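Long-range contact in topoisomerase I-like protein (Leishmania donovani, PDB 2B9S), which is probably the large subunit of a heterodimeric type IB topoisomerase, which relaxes supercoiled DNA by transiently nicking one strand and resealing it: residues Val279-Phe283 with Ala338-Val343. Residues are numbered along the deposited sequence; the frame is centred on the assembly and turned at random.
Sequences VAMYF and AVLPEV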
loop_
_atom_site.group_PDB
_atom_site.type_symbol
_atom_site.label_atom_id
_atom_site.label_comp_id
_atom_site.label_asym_id
_atom_site.label_seq_id
_atom_site.Cartn_x
_atom_site.Cartn_y
_atom_site.Cartn_z
ATOM N N VAL D 279 -13.513 -17.490 16.577
ATOM C CA VAL D 279 -12.173 -17.973 16.205
ATOM C C VAL D 279 -11.448 -16.943 15.320
ATOM O O VAL D 279 -10.225 -16.756 15.430
ATOM C CB VAL D 279 -12.250 -19.385 15.549
ATOM C CG1 VAL D 279 -10.892 -19.890 15.105
ATOM C CG2 VAL D 279 -12.886 -20.387 16.532
ATOM N N ALA D 280 -12.212 -16.252 14.470
ATOM C CA ALA D 280 -11.642 -15.236 13.586
ATOM C C ALA D 280 -11.142 -14.068 14.409
ATOM O O ALA D 280 -10.008 -13.596 14.208
ATOM C CB ALA D 280 -12.648 -14.783 12.537
ATOM N N MET D 281 -11.958 -13.605 15.356
ATOM C CA MET D 281 -11.494 -12.514 16.207
ATOM C C MET D 281 -10.380 -12.925 17.184
ATOM O O MET D 281 -9.513 -12.127 17.511
ATOM C CB MET D 281 -12.646 -11.675 16.808
ATOM C CG MET D 281 -13.646 -12.360 17.660
ATOM S SD MET D 281 -15.163 -11.364 17.779
ATOM C CE MET D 281 -14.805 -10.356 19.222
ATOM N N TYR D 282 -10.357 -14.196 17.570
ATOM C CA TYR D 282 -9.231 -14.772 18.289
ATOM C C TYR D 282 -7.917 -14.715 17.487
ATOM O O TYR D 282 -6.859 -14.376 18.045
ATOM C CB TYR D 282 -9.554 -16.218 18.666
ATOM C CG TYR D 282 -8.395 -16.999 19.245
ATOM C CD1 TYR D 282 -8.035 -16.867 20.593
ATOM C CD2 TYR D 282 -7.667 -17.887 18.451
ATOM C CE1 TYR D 282 -6.970 -17.587 21.129
ATOM C CE2 TYR D 282 -6.600 -18.610 18.971
ATOM C CZ TYR D 282 -6.257 -18.461 20.320
ATOM O OH TYR D 282 -5.201 -19.186 20.847
ATOM N N PHE D 283 -7.980 -15.087 16.197
ATOM C CA PHE D 283 -6.829 -15.001 15.297
ATOM C C PHE D 283 -6.357 -13.572 15.072
ATOM O O PHE D 283 -5.168 -13.318 15.106
ATOM C CB PHE D 283 -7.105 -15.643 13.930
ATOM C CG PHE D 283 -7.136 -17.147 13.945
ATOM C CD1 PHE D 283 -6.645 -17.871 15.031
ATOM C CD2 PHE D 283 -7.627 -17.840 12.850
ATOM C CE1 PHE D 283 -6.684 -19.260 15.049
ATOM C CE2 PHE D 283 -7.651 -19.225 12.841
ATOM C CZ PHE D 283 -7.175 -19.939 13.954
ATOM N N ALA D 338 0.475 -22.528 19.040
ATOM C CA ALA D 338 -0.185 -23.278 20.086
ATOM C C ALA D 338 -1.442 -22.524 20.476
ATOM O O ALA D 338 -1.370 -21.403 20.980
ATOM C CB ALA D 338 0.749 -23.450 21.284
ATOM N N VAL D 339 -2.600 -23.114 20.210
ATOM C CA VAL D 339 -3.874 -22.428 20.459
ATOM C C VAL D 339 -4.603 -23.016 21.653
ATOM O O VAL D 339 -4.320 -24.149 22.084
ATOM C CB VAL D 339 -4.823 -22.433 19.200
ATOM C CG1 VAL D 339 -4.162 -21.728 18.001
ATOM C CG2 VAL D 339 -5.250 -23.845 18.833
ATOM N N LEU D 340 -5.559 -22.245 22.175
ATOM C CA LEU D 340 -6.499 -22.765 23.161
ATOM C C LEU D 340 -7.067 -24.108 22.679
ATOM O O LEU D 340 -7.363 -24.260 21.494
ATOM C CB LEU D 340 -7.619 -21.757 23.412
ATOM C CG LEU D 340 -7.213 -20.388 23.968
ATOM C CD1 LEU D 340 -8.433 -19.532 24.228
ATOM C CD2 LEU D 340 -6.360 -20.529 25.248
ATOM N N PRO D 341 -7.169 -25.107 23.587
ATOM C CA PRO D 341 -7.798 -26.387 23.205
ATOM C C PRO D 341 -9.219 -26.245 22.647
ATOM O O PRO D 341 -9.615 -27.033 21.797
ATOM C CB PRO D 341 -7.798 -27.211 24.510
ATOM C CG PRO D 341 -7.339 -26.295 25.595
ATOM C CD PRO D 341 -6.644 -25.123 24.969
ATOM N N GLU D 342 -9.968 -25.252 23.127
ATOM C CA GLU D 342 -11.317 -24.980 22.654
ATOM C C GLU D 342 -11.338 -24.437 21.217
ATOM O O GLU D 342 -12.325 -24.634 20.508
ATOM C CB GLU D 342 -12.037 -24.019 23.599
ATOM N N VAL D 343 -10.259 -23.756 20.810
ATOM C CA VAL D 343 -10.121 -23.219 19.454
ATOM C C VAL D 343 -9.650 -24.332 18.530
ATOM O O VAL D 343 -10.123 -24.451 17.395
ATOM C CB VAL D 343 -9.161 -21.981 19.403
ATOM C CG1 VAL D 343 -8.608 -21.724 17.993
ATOM C CG2 VAL D 343 -9.867 -20.742 19.943
#
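Y282 reaches out from helix 272-287 and lays its ring across V343, in the first turn of helix 341-351. The phenol leaves its helix with CG anti to the backbone N (chi1 172°), which carries the ring out to the other segment. One methyl of V343, CG2, stands over the middle of the ring in a CH-pi contact, 3.9 Å from the centroid and only 12° off the ring normal. The other, CG1, leans on the rim, 3.8 Å from Y282 CE2, and also meets V279 CG1 at 4.1 Å and, more loosely, CE1 of F283. V343 thus packs against V279, Y282 and F283, three residues (i, i+3, i+4) of one helix.

Farther out, the phenol ends at the loop that leads into helix 341-351. V339 CG1 lies at the ring edge, near its plane, 4.1 Å from CE2, while L340 brings CD1 obliquely to within 3.9 Å of CE1. Between these two side chains the hydroxyl accepts a weak hydrogen bond from the backbone: L340 N to Y282 OH is 3.4 Å, long but fairly straight at 163°. L340 is at the N-cap position, directly before helix 341-351. Y263 of helix 236-266 also touches Y282, and the ring of F283 meets F323 edge-to-face.

Buried and mostly apolar, this is a helix packed against the loop and first turn of the next helix within the catalytic core of a eukaryotic type IB topoisomerase, joining helix 272-287 to the turn where strand 332-338 gives way to helix 341-351.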